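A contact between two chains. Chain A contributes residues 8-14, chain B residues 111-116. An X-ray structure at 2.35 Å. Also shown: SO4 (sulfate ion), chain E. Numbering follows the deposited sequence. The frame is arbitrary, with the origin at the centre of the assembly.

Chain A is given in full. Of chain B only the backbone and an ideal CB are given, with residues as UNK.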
# COMPACT_ATOMS: atom_id res chain seq x y z
N VAL A 8 -24.03 -5.61 -29.14
CA VAL A 8 -22.73 -6.27 -29.16
C VAL A 8 -21.74 -5.53 -28.24
O VAL A 8 -20.90 -6.15 -27.59
CB VAL A 8 -22.18 -6.36 -30.61
CG1 VAL A 8 -21.90 -4.96 -31.15
CG2 VAL A 8 -20.94 -7.22 -30.66
N GLN A 9 -21.87 -4.21 -28.16
CA GLN A 9 -20.97 -3.44 -27.31
C GLN A 9 -21.18 -3.81 -25.84
O GLN A 9 -20.22 -3.90 -25.07
CB GLN A 9 -21.17 -1.92 -27.53
CG GLN A 9 -22.61 -1.45 -27.67
CD GLN A 9 -23.15 -1.53 -29.11
OE1 GLN A 9 -24.31 -1.11 -29.33
NE2 GLN A 9 -22.41 -1.99 -30.02
N GLU A 10 -22.43 -4.04 -25.44
CA GLU A 10 -22.70 -4.41 -24.06
C GLU A 10 -22.16 -5.82 -23.82
O GLU A 10 -21.64 -6.13 -22.75
CB GLU A 10 -24.21 -4.36 -23.79
CG GLU A 10 -24.58 -4.38 -22.31
CD GLU A 10 -24.02 -3.18 -21.54
OE1 GLU A 10 -24.18 -2.03 -22.02
OE2 GLU A 10 -23.42 -3.39 -20.47
N ASN A 11 -22.27 -6.67 -24.83
CA ASN A 11 -21.79 -8.04 -24.73
C ASN A 11 -20.28 -8.08 -24.49
O ASN A 11 -19.80 -8.80 -23.62
CB ASN A 11 -22.14 -8.80 -26.01
CG ASN A 11 -21.88 -10.28 -25.90
OD1 ASN A 11 -20.73 -10.73 -26.00
ND2 ASN A 11 -22.93 -11.06 -25.66
N TYR A 12 -19.52 -7.31 -25.25
CA TYR A 12 -18.07 -7.32 -25.06
C TYR A 12 -17.67 -6.51 -23.84
O TYR A 12 -16.66 -6.77 -23.20
CB TYR A 12 -17.36 -6.83 -26.32
CG TYR A 12 -17.25 -7.92 -27.38
CD1 TYR A 12 -18.32 -8.20 -28.23
CD2 TYR A 12 -16.10 -8.69 -27.50
CE1 TYR A 12 -18.24 -9.22 -29.19
CE2 TYR A 12 -16.01 -9.72 -28.45
CZ TYR A 12 -17.09 -9.97 -29.29
OH TYR A 12 -17.01 -10.96 -30.23
N LYS A 13 -18.52 -5.56 -23.48
CA LYS A 13 -18.29 -4.72 -22.31
C LYS A 13 -18.40 -5.60 -21.05
O LYS A 13 -17.74 -5.34 -20.04
CB LYS A 13 -19.34 -3.62 -22.31
CG LYS A 13 -19.03 -2.45 -21.45
CD LYS A 13 -20.15 -1.43 -21.57
CE LYS A 13 -20.23 -0.83 -22.96
NZ LYS A 13 -21.18 0.30 -22.93
N GLU A 14 -19.22 -6.65 -21.13
CA GLU A 14 -19.43 -7.57 -20.02
C GLU A 14 -18.58 -8.84 -20.05
O GLU A 14 -19.00 -9.90 -19.61
CB GLU A 14 -20.92 -7.94 -19.93
CG GLU A 14 -21.83 -6.81 -19.41
CD GLU A 14 -21.54 -6.42 -17.96
OE1 GLU A 14 -21.65 -7.30 -17.06
OE2 GLU A 14 -21.20 -5.24 -17.71
N UNK B 111 -18.52 3.88 -13.24
CA UNK B 111 -19.06 3.89 -14.60
C UNK B 111 -18.61 2.67 -15.41
O UNK B 111 -17.54 2.11 -15.17
CB UNK B 111 -18.64 5.17 -15.32
N UNK B 112 -19.43 2.27 -16.37
CA UNK B 112 -19.11 1.14 -17.23
C UNK B 112 -18.10 1.61 -18.27
O UNK B 112 -18.10 2.77 -18.68
CB UNK B 112 -20.37 0.57 -17.89
N UNK B 113 -17.19 0.72 -18.70
CA UNK B 113 -16.18 1.06 -19.69
C UNK B 113 -16.76 1.26 -21.08
O UNK B 113 -17.93 0.96 -21.34
CB UNK B 113 -15.11 -0.03 -19.73
N UNK B 114 -15.92 1.77 -21.97
CA UNK B 114 -16.28 2.02 -23.35
C UNK B 114 -15.66 0.91 -24.19
O UNK B 114 -14.56 0.45 -23.90
CB UNK B 114 -15.82 3.40 -23.81
N UNK B 115 -16.37 0.49 -25.23
CA UNK B 115 -15.86 -0.55 -26.11
C UNK B 115 -15.95 -0.08 -27.56
O UNK B 115 -17.02 0.34 -28.01
CB UNK B 115 -16.63 -1.86 -25.91
N UNK B 116 -14.84 -0.13 -28.27
CA UNK B 116 -14.81 0.29 -29.67
C UNK B 116 -14.66 -0.94 -30.57
O UNK B 116 -14.42 -2.05 -30.08
CB UNK B 116 -13.67 1.28 -29.92
S SO4 E . -25.21 -12.38 -23.37
O1 SO4 E . -24.51 -13.44 -24.12
O2 SO4 E . -25.43 -11.21 -24.25
O3 SO4 E . -24.41 -11.97 -22.20
O4 SO4 E . -26.52 -12.89 -22.92

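Chain A presents one turn and a half of helix, residues 8-13, to an extended segment of chain B that has no regular secondary structure. Position 111 lies at the far end of that segment, and its ideal CB has nothing of chain A within 5.5 Å. With phi/psi of -123/152° many side chains would fit, and chain A does not choose among them. The residue is Met111(B), which makes no contact with the helix.

At position 112 the CA-to-CB bond points toward chain A, and the ideal CB lies 4.2 Å from CD of Lys13(A). Farther out is the carboxylate of Glu10(A), whose CA-to-CB bond points away but whose end comes nearer. A long side chain with a donor, lysine or arginine, would suit the site, as the aliphatic part could pass Lys13(A) and the charge could meet the acid; a shorter polar residue would also be tolerated. The residue is Lys112(B). Its NZ forms a salt bridge with Glu10(A), 3.2 Å from OE2, and weak hydrogen bonds reach both oxygens, that to OE1 being 3.4 Å long from NZ. The same carboxylate also serves its own chain, through a long salt bridge of 3.9 Å between OE1 of Glu10(A) and NZ of Lys13(A).

Position 113 directs its CB sideways, 4.9 Å from CG of Lys13(A). Its phi of -71° and psi of 170° are compatible with proline, and the aliphatic stem of Lys13(A) offers a surface for any compact apolar group. Pro113(B) places its CG 3.8 Å from CG of Lys13(A), while its backbone O lies 3.3 Å from CD of Lys13(A), a contact that owes nothing to the side chain.

Position 114 points away from the helix into space that chain A leaves empty, so polar or apolar residues would serve equally. It is Ile114(B), which makes no contact with chain A.

Position 115 turns back toward chain A. Its ideal CB is 4.2 Å from O of Gln9(A), 4.8 Å from CE of Lys13(A) and 5.0 Å from CB of Tyr12(A). That oxygen already accepts the helical hydrogen bond from N of Lys13(A), at 2.9 Å, and the extended backbone suits a beta-branched residue; valine, isoleucine or threonine would be reasonable. Val115(B), with chi1 t, sets CG2 3.6 Å from CA of Lys13(A) and CG1 4.1 Å from CB of Tyr12(A), so its two methyls pack against different residues of the helix.

Position 116 points away, beyond reach of chain A, which sets no demand there; many side chains would fit, small polar ones such as serine, threonine, aspartate or asparagine among them. Thr116(B) occupies an N-cap position, its side chain capping a backbone N just past the stretch.

Chain B, residues 111-116: MKPIVT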
# COMPACT_ATOMS: atom_id res chain seq x y z
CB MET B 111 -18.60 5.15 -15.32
CG MET B 111 -18.85 6.43 -14.55
SD MET B 111 -20.60 6.76 -14.31
CE MET B 111 -21.00 7.35 -15.95
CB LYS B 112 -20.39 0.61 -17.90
CG LYS B 112 -21.32 -0.07 -16.89
CD LYS B 112 -22.79 -0.08 -17.30
CE LYS B 112 -23.07 -0.98 -18.47
NZ LYS B 112 -24.53 -0.96 -18.80
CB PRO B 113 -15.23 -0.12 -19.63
CG PRO B 113 -16.15 -1.26 -19.29
CD PRO B 113 -16.99 -0.65 -18.20
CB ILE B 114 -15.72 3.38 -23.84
CG1 ILE B 114 -16.38 4.53 -23.08
CG2 ILE B 114 -15.94 3.54 -25.34
CD1 ILE B 114 -17.89 4.59 -23.26
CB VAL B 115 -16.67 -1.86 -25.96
CG1 VAL B 115 -16.03 -2.96 -26.78
CG2 VAL B 115 -16.73 -2.26 -24.50
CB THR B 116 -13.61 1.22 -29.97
OG1 THR B 116 -12.40 0.46 -29.91
CG2 THR B 116 -13.55 2.36 -28.96
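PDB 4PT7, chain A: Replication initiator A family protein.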